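Local coordinates for 11S globulin seed storage protein (Amaranthus hypochondriacus, PDB 3QAC) that probably serves as a nutrient reservoir of the seed, a storage globulin of the 11S family built from two cupin domains, at residues N26-E31 against R241-R246; H60-P65 against S147-N152; Y75-N80 against P157-I162. All coordinates share one frame; numbering follows the deposited sequence.

Interactions 2 and 3 pair strands of the N-terminal cupin domain, while interaction 1 joins strand 26-30 and Glu31 to the turn leading into strand 244-246. Interaction 1 brackets the others: between 26-31 and 241-246 lie all the segments of interactions 2 and 3, whose own segments alternate. Interactions 1 and 2 touch, their centres about 11 Å apart, because strand 244-246 and strand 147-151 both pair with strand 61-68. Interaction 3 belongs to the other sheet, with strands 72-78 and 158-164, and its centre lies about 12 Å from that of interaction 2; Asn152 meets Asn80 and Leu158 there. Strand 26-30 edges that second sheet, so interaction 1 links the domain's two sheets.

Interaction 1: N26-E31 against R241-R246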
loop_
_atom_site.group_PDB
_atom_site.type_symbol
_atom_site.label_atom_id
_atom_site.label_comp_id
_atom_site.label_asym_id
_atom_site.label_seq_id
_atom_site.Cartn_x
_atom_site.Cartn_y
_atom_site.Cartn_z
ATOM N N ASN A 26 -4.896 27.001 -13.592
ATOM C CA ASN A 26 -5.919 26.882 -14.624
ATOM C C ASN A 26 -7.312 27.120 -14.090
ATOM O O ASN A 26 -7.649 26.712 -12.978
ATOM C CB ASN A 26 -5.851 25.535 -15.342
ATOM C CG ASN A 26 -6.937 25.386 -16.416
ATOM O OD1 ASN A 26 -7.576 26.361 -16.811
ATOM N ND2 ASN A 26 -7.152 24.156 -16.877
ATOM N N ARG A 27 -8.122 27.804 -14.886
ATOM C CA ARG A 27 -9.498 28.084 -14.507
ATOM C C ARG A 27 -10.403 27.319 -15.435
ATOM O O ARG A 27 -10.074 27.080 -16.594
ATOM C CB ARG A 27 -9.804 29.576 -14.630
ATOM C CG ARG A 27 -8.898 30.448 -13.774
ATOM C CD ARG A 27 -9.031 31.923 -14.106
ATOM C CZ ARG A 27 -10.940 32.952 -12.953
ATOM N NH1 ARG A 27 -10.227 33.074 -11.842
ATOM N NH2 ARG A 27 -12.194 33.387 -12.975
ATOM N N ILE A 28 -11.546 26.921 -14.921
ATOM C CA ILE A 28 -12.550 26.338 -15.766
ATOM C C ILE A 28 -13.846 27.014 -15.390
ATOM O O ILE A 28 -14.398 26.824 -14.300
ATOM C CB ILE A 28 -12.598 24.807 -15.648
ATOM C CG1 ILE A 28 -11.376 24.216 -16.357
ATOM C CG2 ILE A 28 -13.864 24.262 -16.289
ATOM C CD1 ILE A 28 -10.833 22.967 -15.723
ATOM N N GLN A 29 -14.286 27.858 -16.304
ATOM C CA GLN A 29 -15.493 28.618 -16.134
ATOM C C GLN A 29 -16.626 27.771 -16.670
ATOM O O GLN A 29 -16.571 27.268 -17.793
ATOM C CB GLN A 29 -15.390 29.928 -16.913
ATOM C CG GLN A 29 -16.547 30.862 -16.662
ATOM C CD GLN A 29 -16.604 31.312 -15.223
ATOM O OE1 GLN A 29 -15.686 31.980 -14.730
ATOM N NE2 GLN A 29 -17.685 30.949 -14.531
ATOM N N ALA A 30 -17.640 27.573 -15.847
ATOM C CA ALA A 30 -18.845 26.938 -16.315
ATOM C C ALA A 30 -20.000 27.923 -16.134
ATOM O O ALA A 30 -19.837 28.991 -15.534
ATOM C CB ALA A 30 -19.092 25.635 -15.561
ATOM N N GLU A 31 -21.162 27.567 -16.653
ATOM C CA GLU A 31 -22.305 28.467 -16.605
ATOM C C GLU A 31 -22.666 28.977 -15.200
ATOM O O GLU A 31 -22.975 30.154 -15.036
ATOM C CB GLU A 31 -23.514 27.819 -17.268
ATOM C CG GLU A 31 -24.838 28.287 -16.724
ATOM C CD GLU A 31 -25.972 27.497 -17.312
ATOM O OE1 GLU A 31 -26.133 27.547 -18.551
ATOM O OE2 GLU A 31 -26.686 26.814 -16.547
ATOM N N ARG A 241 -22.905 24.165 -21.104
ATOM C CA ARG A 241 -22.991 24.705 -19.755
ATOM C C ARG A 241 -21.783 24.408 -18.879
ATOM O O ARG A 241 -21.582 25.071 -17.852
ATOM C CB ARG A 241 -24.246 24.196 -19.067
ATOM C CG ARG A 241 -25.527 24.603 -19.754
ATOM C CD ARG A 241 -26.687 23.893 -19.101
ATOM N NE ARG A 241 -26.549 22.450 -19.235
ATOM C CZ ARG A 241 -27.180 21.577 -18.458
ATOM N NH1 ARG A 241 -27.002 20.273 -18.640
ATOM N NH2 ARG A 241 -27.989 22.015 -17.496
ATOM N N GLY A 242 -20.976 23.431 -19.280
ATOM C CA GLY A 242 -19.811 23.056 -18.502
ATOM C C GLY A 242 -20.215 22.159 -17.344
ATOM O O GLY A 242 -21.296 21.582 -17.384
ATOM N N ASN A 243 -19.369 22.052 -16.319
ATOM C CA ASN A 243 -19.585 21.084 -15.226
ATOM C C ASN A 243 -20.483 21.588 -14.088
ATOM O O ASN A 243 -20.972 20.801 -13.267
ATOM C CB ASN A 243 -18.251 20.608 -14.648
ATOM C CG ASN A 243 -17.425 21.751 -14.055
ATOM O OD1 ASN A 243 -17.300 22.825 -14.654
ATOM N ND2 ASN A 243 -16.850 21.520 -12.883
ATOM N N ILE A 244 -20.693 22.898 -14.026
ATOM C CA ILE A 244 -21.560 23.455 -12.999
ATOM C C ILE A 244 -22.648 24.272 -13.665
ATOM O O ILE A 244 -22.393 25.361 -14.184
ATOM C CB ILE A 244 -20.770 24.320 -12.017
ATOM C CG1 ILE A 244 -19.531 23.556 -11.543
ATOM C CG2 ILE A 244 -21.650 24.770 -10.851
ATOM C CD1 ILE A 244 -18.552 24.398 -10.798
ATOM N N VAL A 245 -23.861 23.735 -13.634
ATOM C CA VAL A 245 -24.971 24.288 -14.389
ATOM C C VAL A 245 -25.984 25.027 -13.518
ATOM O O VAL A 245 -26.095 24.775 -12.318
ATOM C CB VAL A 245 -25.705 23.182 -15.150
ATOM C CG1 VAL A 245 -24.734 22.427 -16.036
ATOM C CG2 VAL A 245 -26.395 22.248 -14.165
ATOM N N ARG A 246 -26.723 25.938 -14.144
ATOM C CA ARG A 246 -27.715 26.753 -13.452
ATOM C C ARG A 246 -29.101 26.112 -13.477
ATOM O O ARG A 246 -29.541 25.607 -14.505
ATOM C CB ARG A 246 -27.775 28.155 -14.064
ATOM C CG ARG A 246 -28.805 29.084 -13.419
ATOM C CD ARG A 246 -28.514 30.543 -13.762
ATOM N NE ARG A 246 -27.135 30.916 -13.433
ATOM C CZ ARG A 246 -26.261 31.444 -14.293
ATOM N NH1 ARG A 246 -26.612 31.684 -15.556
ATOM N NH2 ARG A 246 -25.029 31.741 -13.885
HETATM O O HOH W 1 -16.292 24.928 -13.123
HETATM O O HOH W 2 -28.647 25.142 -16.745
#
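Glu31 carries this contact from both ends of the residue. Its backbone N gives a nearly straight hydrogen bond to Arg241 O (2.8 Å, 175° at the hydrogen), and its carboxylate reaches across to the strand beyond. With CG anti to the backbone N (chi1 152°) and an extended chain, OE2 arrives at the amide of Arg246, taking a hydrogen bond from Arg246 N at 2.6 Å on its anti lone pair. The other oxygen, OE1, lies 3.2 Å from Arg241 CG, against the aliphatic part of that arginine. Packing is tight around Ala30, whose CB sits 3.4 Å from Arg241 O and 3.5 Å from Asn243 OD1; Ile244 CB is its apolar neighbour, and Asn243 ND2 bonds to Tyr182. Gly242 passes beside the alanine methyl with positive phi, and a CB on it would collide with Ala30 CB. Out along the exposed side chain of Arg246 the contact is looser: Glu31 CG lies 4.0 Å above the plane of the Arg246 guanidinium, offset toward its rim, and water 2 joins Glu31 OE2 to Arg246 O and Arg241 NH2. Both arginines have their salt bridges elsewhere, Arg241 with Asp239 and Arg246 with Glu58, while Arg241 also bonds to Ile429 and Asn428 of a second subunit. An alanine in place of Glu31 would probably leave the Arg246 amide without its acceptor and water 2 without one of its partners. The carboxylate thus works here as a backbone acceptor rather than an ion-pair mate, although the two guanidinium groups nearby would probably favour its negative charge.

Interaction 2: H60-P65 against S147-N152; sequences HGLLLP and SHWAYN
Tyr151 lies along His60 and Gly61, where strand 61-68 begins, and its side chain can be followed from root to tip. CB packs on Leu62 CD1 at 3.9 Å. CG is anti to the backbone N (chi1 171°), which lays the ring along the opposing backbone: CD1 comes to 3.2 Å from Gly61 O, and CE1 lies next to the carbonyl of His60. CZ is near His60 CA, and at the tip OH accepts a hydrogen bond from His60 ND1 (3.2 Å), and that oxygen lies close to the plane of the imidazole. The two side chains lie side by side, the phenol oxygen meeting the near nitrogen of the imidazole. Leu62 lies on the same face of the sheet, with CA at the edge of the tyrosine ring and CD1 3.7 Å from Trp149 CE3. Trp149 holds its CG between backbone N and carbonyl carbon (chi1 52°), which turns the indole away from Pro65 while CB stays against Leu63 O and the proline ring. On the opposite face Leu63 CD2 meets Ala150 CB.

Beneath these side chains the backbones bond as an antiparallel pair. Asn152 N donates to Gly61 O and His60 N to Asn152 O, while Ala150 N reaches Leu63 O at 3.2 Å; the return bond from Leu63 N to Ala150 O is weak. At Leu64 water 3 bridges the strands, donating to both Leu64 O and His148 O at 2.7 Å, and Pro65 CA still touches His148 O. Ile429 and Leu421 of a second subunit pack on Leu62 and Trp149. The pairing of strands 61-68 and 147-151 belongs to one of the two antiparallel sheets that make up the cupin beta-barrel.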
loop_
_atom_site.group_PDB
_atom_site.type_symbol
_atom_site.label_atom_id
_atom_site.label_comp_id
_atom_site.label_asym_id
_atom_site.label_seq_id
_atom_site.Cartn_x
_atom_site.Cartn_y
_atom_site.Cartn_z
ATOM N N HIS A 60 -27.869 28.621 -6.771
ATOM C CA HIS A 60 -28.696 27.890 -7.733
ATOM C C HIS A 60 -27.875 27.105 -8.755
ATOM O O HIS A 60 -28.408 26.654 -9.771
ATOM C CB HIS A 60 -29.684 28.816 -8.444
ATOM C CG HIS A 60 -30.592 29.552 -7.512
ATOM N ND1 HIS A 60 -31.183 28.950 -6.421
ATOM C CD2 HIS A 60 -31.012 30.839 -7.506
ATOM C CE1 HIS A 60 -31.925 29.835 -5.780
ATOM N NE2 HIS A 60 -31.837 30.991 -6.416
ATOM N N GLY A 61 -26.589 26.931 -8.465
ATOM C CA GLY A 61 -25.692 26.164 -9.310
ATOM C C GLY A 61 -25.601 24.688 -8.954
ATOM O O GLY A 61 -25.501 24.302 -7.781
ATOM N N LEU A 62 -25.624 23.854 -9.985
ATOM C CA LEU A 62 -25.592 22.417 -9.805
ATOM C C LEU A 62 -24.312 21.807 -10.383
ATOM O O LEU A 62 -24.147 21.720 -11.604
ATOM C CB LEU A 62 -26.822 21.793 -10.458
ATOM C CG LEU A 62 -26.931 20.275 -10.461
ATOM C CD1 LEU A 62 -26.944 19.747 -9.043
ATOM C CD2 LEU A 62 -28.189 19.890 -11.164
ATOM N N LEU A 63 -23.401 21.404 -9.502
ATOM C CA LEU A 63 -22.235 20.628 -9.911
ATOM C C LEU A 63 -22.733 19.287 -10.398
ATOM O O LEU A 63 -23.264 18.500 -9.609
ATOM C CB LEU A 63 -21.269 20.434 -8.749
ATOM C CG LEU A 63 -20.022 19.574 -8.984
ATOM C CD1 LEU A 63 -19.048 20.230 -9.994
ATOM C CD2 LEU A 63 -19.313 19.255 -7.644
ATOM N N LEU A 64 -22.587 19.041 -11.700
ATOM C CA LEU A 64 -23.093 17.823 -12.321
ATOM C C LEU A 64 -22.501 16.596 -11.628
ATOM O O LEU A 64 -21.410 16.658 -11.078
ATOM C CB LEU A 64 -22.759 17.804 -13.817
ATOM C CG LEU A 64 -23.204 19.002 -14.674
ATOM C CD1 LEU A 64 -22.614 18.916 -16.053
ATOM C CD2 LEU A 64 -24.703 19.082 -14.777
ATOM N N PRO A 65 -23.230 15.479 -11.633
ATOM C CA PRO A 65 -22.658 14.277 -11.039
ATOM C C PRO A 65 -21.365 13.848 -11.730
ATOM O O PRO A 65 -21.276 13.818 -12.964
ATOM C CB PRO A 65 -23.745 13.224 -11.271
ATOM C CG PRO A 65 -24.698 13.842 -12.264
ATOM C CD PRO A 65 -24.652 15.293 -11.945
ATOM N N SER A 147 -19.820 8.370 -7.049
ATOM C CA SER A 147 -20.417 9.400 -7.868
ATOM C C SER A 147 -21.144 10.391 -6.965
ATOM O O SER A 147 -21.722 10.018 -5.937
ATOM C CB SER A 147 -21.396 8.764 -8.841
ATOM O OG SER A 147 -22.387 8.059 -8.113
ATOM N N HIS A 148 -21.118 11.661 -7.335
ATOM C CA HIS A 148 -21.731 12.657 -6.482
ATOM C C HIS A 148 -21.954 13.951 -7.222
ATOM O O HIS A 148 -21.243 14.277 -8.180
ATOM C CB HIS A 148 -20.850 12.919 -5.265
ATOM C CG HIS A 148 -19.488 13.417 -5.616
ATOM N ND1 HIS A 148 -18.461 12.572 -5.970
ATOM C CD2 HIS A 148 -18.990 14.675 -5.701
ATOM C CE1 HIS A 148 -17.387 13.290 -6.260
ATOM N NE2 HIS A 148 -17.680 14.566 -6.094
ATOM N N TRP A 149 -22.957 14.688 -6.767
ATOM C CA TRP A 149 -23.252 15.996 -7.309
ATOM C C TRP A 149 -23.426 16.933 -6.132
ATOM O O TRP A 149 -23.639 16.498 -5.000
ATOM C CB TRP A 149 -24.520 15.946 -8.153
ATOM C CG TRP A 149 -25.657 15.338 -7.420
ATOM C CD1 TRP A 149 -26.009 14.025 -7.401
ATOM C CD2 TRP A 149 -26.596 16.018 -6.585
ATOM N NE1 TRP A 149 -27.113 13.842 -6.617
ATOM C CE2 TRP A 149 -27.495 15.051 -6.098
ATOM C CE3 TRP A 149 -26.769 17.354 -6.207
ATOM C CZ2 TRP A 149 -28.544 15.367 -5.241
ATOM C CZ3 TRP A 149 -27.824 17.670 -5.349
ATOM C CH2 TRP A 149 -28.696 16.676 -4.880
ATOM N N ALA A 150 -23.302 18.224 -6.387
ATOM C CA ALA A 150 -23.520 19.207 -5.340
ATOM C C ALA A 150 -24.393 20.324 -5.880
ATOM O O ALA A 150 -24.430 20.583 -7.092
ATOM C CB ALA A 150 -22.207 19.752 -4.841
ATOM N N TYR A 151 -25.099 20.985 -4.977
ATOM C CA TYR A 151 -25.949 22.091 -5.371
ATOM C C TYR A 151 -25.931 23.178 -4.316
ATOM O O TYR A 151 -26.039 22.904 -3.114
ATOM C CB TYR A 151 -27.371 21.604 -5.614
ATOM C CG TYR A 151 -28.361 22.719 -5.821
ATOM C CD1 TYR A 151 -28.446 23.380 -7.041
ATOM C CD2 TYR A 151 -29.211 23.118 -4.792
ATOM C CE1 TYR A 151 -29.353 24.408 -7.231
ATOM C CE2 TYR A 151 -30.121 24.137 -4.975
ATOM C CZ TYR A 151 -30.188 24.777 -6.196
ATOM O OH TYR A 151 -31.098 25.785 -6.383
ATOM N N ASN A 152 -25.777 24.415 -4.766
ATOM C CA ASN A 152 -25.801 25.527 -3.836
ATOM C C ASN A 152 -27.214 26.064 -3.663
ATOM O O ASN A 152 -27.718 26.802 -4.497
ATOM C CB ASN A 152 -24.864 26.640 -4.267
ATOM C CG ASN A 152 -24.832 27.778 -3.270
ATOM O OD1 ASN A 152 -25.479 27.715 -2.218
ATOM N ND2 ASN A 152 -24.077 28.829 -3.590
HETATM O O HOH W 3 -19.452 16.021 -9.268
#

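Interaction 3: Y75-N80 against P157-I162; sequences YIEQGN and PLVAVI
Val159 O is gripped by two successive amides, Glu77 N at an unusually short 2.5 Å, a length to be given little weight, and Gln78 N at 3.2 Å. The first approaches nearly along the C=O axis, the second in the carbonyl plane on a lone pair. Val159 N answers with a bond to Gln78 O, and further along Tyr75 and Val161 exchange two bonds, Val161 N to Tyr75 O being 2.7 Å. Two residues facing one make this a classic beta bulge, set in the antiparallel pairing of strands 72-78 and 158-164 in a cupin sheet; the register slips by one between Ile76 and Gln78. The extra residue puts Glu77 on the side of the valines: CG is anti to the backbone N (chi1 -176°), the chain runs beside Val159, and OE2 comes to 3.7 Å from Val161 CG2 while bonding to Tyr349. Across the sheet, Ile76 CD1 packs on Ala160 CB (3.8 Å) and its CG2 on Leu158 CD1. Leu158 CD1 also lies 3.3 Å from Gln78 O, by the turn at Gly79, where a CB would run into Pro157 O and Leu158 CA. Tyr75 turns its ring off toward strand 394-401, and its OH bonds to Lys327.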
loop_
_atom_site.group_PDB
_atom_site.type_symbol
_atom_site.label_atom_id
_atom_site.label_comp_id
_atom_site.label_asym_id
_atom_site.label_seq_id
_atom_site.Cartn_x
_atom_site.Cartn_y
_atom_site.Cartn_z
ATOM N N TYR A 75 -13.184 20.577 1.914
ATOM C CA TYR A 75 -13.508 21.572 2.910
ATOM C C TYR A 75 -14.411 22.615 2.274
ATOM O O TYR A 75 -14.109 23.150 1.204
ATOM C CB TYR A 75 -12.253 22.217 3.474
ATOM C CG TYR A 75 -12.529 23.348 4.433
ATOM C CD1 TYR A 75 -12.980 23.096 5.716
ATOM C CD2 TYR A 75 -12.312 24.665 4.064
ATOM C CE1 TYR A 75 -13.231 24.116 6.597
ATOM C CE2 TYR A 75 -12.554 25.698 4.944
ATOM C CZ TYR A 75 -13.013 25.419 6.205
ATOM O OH TYR A 75 -13.256 26.438 7.087
ATOM N N ILE A 76 -15.535 22.869 2.929
ATOM C CA ILE A 76 -16.476 23.881 2.487
ATOM C C ILE A 76 -15.981 25.190 3.063
ATOM O O ILE A 76 -16.134 25.455 4.256
ATOM C CB ILE A 76 -17.896 23.583 2.991
ATOM C CG1 ILE A 76 -18.382 22.240 2.435
ATOM C CG2 ILE A 76 -18.844 24.690 2.619
ATOM C CD1 ILE A 76 -18.146 22.051 0.944
ATOM N N GLU A 77 -15.353 25.996 2.217
ATOM C CA GLU A 77 -14.711 27.208 2.675
ATOM C C GLU A 77 -15.775 28.245 2.947
ATOM O O GLU A 77 -15.651 29.072 3.851
ATOM C CB GLU A 77 -13.766 27.743 1.597
ATOM C CG GLU A 77 -12.990 28.955 2.043
ATOM C CD GLU A 77 -12.344 29.703 0.897
ATOM O OE1 GLU A 77 -12.727 30.874 0.671
ATOM O OE2 GLU A 77 -11.462 29.125 0.226
ATOM N N GLN A 78 -16.828 28.188 2.145
ATOM C CA GLN A 78 -17.825 29.235 2.159
ATOM C C GLN A 78 -19.144 28.686 1.697
ATOM O O GLN A 78 -19.198 27.832 0.819
ATOM C CB GLN A 78 -17.400 30.350 1.207
ATOM C CG GLN A 78 -18.200 31.645 1.341
ATOM C CD GLN A 78 -17.738 32.717 0.355
ATOM O OE1 GLN A 78 -18.085 32.671 -0.826
ATOM N NE2 GLN A 78 -16.952 33.683 0.836
ATOM N N GLY A 79 -20.213 29.197 2.286
ATOM C CA GLY A 79 -21.547 28.891 1.827
ATOM C C GLY A 79 -22.145 27.647 2.446
ATOM O O GLY A 79 -21.592 27.028 3.361
ATOM N N ASN A 80 -23.314 27.300 1.940
ATOM C CA ASN A 80 -23.944 26.044 2.258
ATOM C C ASN A 80 -24.672 25.543 1.025
ATOM O O ASN A 80 -24.846 26.266 0.038
ATOM C CB ASN A 80 -24.899 26.176 3.446
ATOM C CG ASN A 80 -25.471 27.573 3.582
ATOM O OD1 ASN A 80 -26.305 28.004 2.774
ATOM N ND2 ASN A 80 -25.026 28.294 4.613
ATOM N N PRO A 157 -21.876 32.420 -2.686
ATOM C CA PRO A 157 -21.298 31.343 -3.491
ATOM C C PRO A 157 -20.798 30.197 -2.616
ATOM O O PRO A 157 -20.214 30.424 -1.559
ATOM C CB PRO A 157 -20.133 32.031 -4.223
ATOM C CG PRO A 157 -20.468 33.489 -4.209
ATOM C CD PRO A 157 -21.182 33.704 -2.892
ATOM N N LEU A 158 -21.044 28.970 -3.055
ATOM C CA LEU A 158 -20.631 27.793 -2.312
ATOM C C LEU A 158 -19.225 27.439 -2.741
ATOM O O LEU A 158 -18.976 27.198 -3.918
ATOM C CB LEU A 158 -21.581 26.629 -2.602
ATOM C CG LEU A 158 -21.155 25.286 -2.015
ATOM C CD1 LEU A 158 -20.968 25.403 -0.515
ATOM C CD2 LEU A 158 -22.166 24.193 -2.376
ATOM N N VAL A 159 -18.296 27.417 -1.794
ATOM C CA VAL A 159 -16.894 27.218 -2.149
ATOM C C VAL A 159 -16.245 26.049 -1.405
ATOM O O VAL A 159 -16.198 26.004 -0.166
ATOM C CB VAL A 159 -16.064 28.513 -1.991
ATOM C CG1 VAL A 159 -14.606 28.270 -2.377
ATOM C CG2 VAL A 159 -16.658 29.625 -2.839
ATOM N N ALA A 160 -15.757 25.095 -2.189
ATOM C CA ALA A 160 -15.146 23.899 -1.648
ATOM C C ALA A 160 -13.686 23.783 -2.107
ATOM O O ALA A 160 -13.346 23.982 -3.285
ATOM C CB ALA A 160 -15.950 22.684 -2.060
ATOM N N VAL A 161 -12.822 23.498 -1.149
ATOM C CA VAL A 161 -11.437 23.270 -1.449
ATOM C C VAL A 161 -11.243 21.774 -1.338
ATOM O O VAL A 161 -11.511 21.147 -0.308
ATOM C CB VAL A 161 -10.508 24.051 -0.507
ATOM C CG1 VAL A 161 -9.071 23.748 -0.814
ATOM C CG2 VAL A 161 -10.776 25.548 -0.644
ATOM N N ILE A 162 -10.807 21.205 -2.443
ATOM C CA ILE A 162 -10.809 19.776 -2.611
ATOM C C ILE A 162 -9.401 19.232 -2.753
ATOM O O ILE A 162 -8.687 19.565 -3.698
ATOM C CB ILE A 162 -11.648 19.429 -3.833
ATOM C CG1 ILE A 162 -13.061 20.001 -3.644
ATOM C CG2 ILE A 162 -11.654 17.930 -4.083
ATOM C CD1 ILE A 162 -13.986 19.818 -4.822
#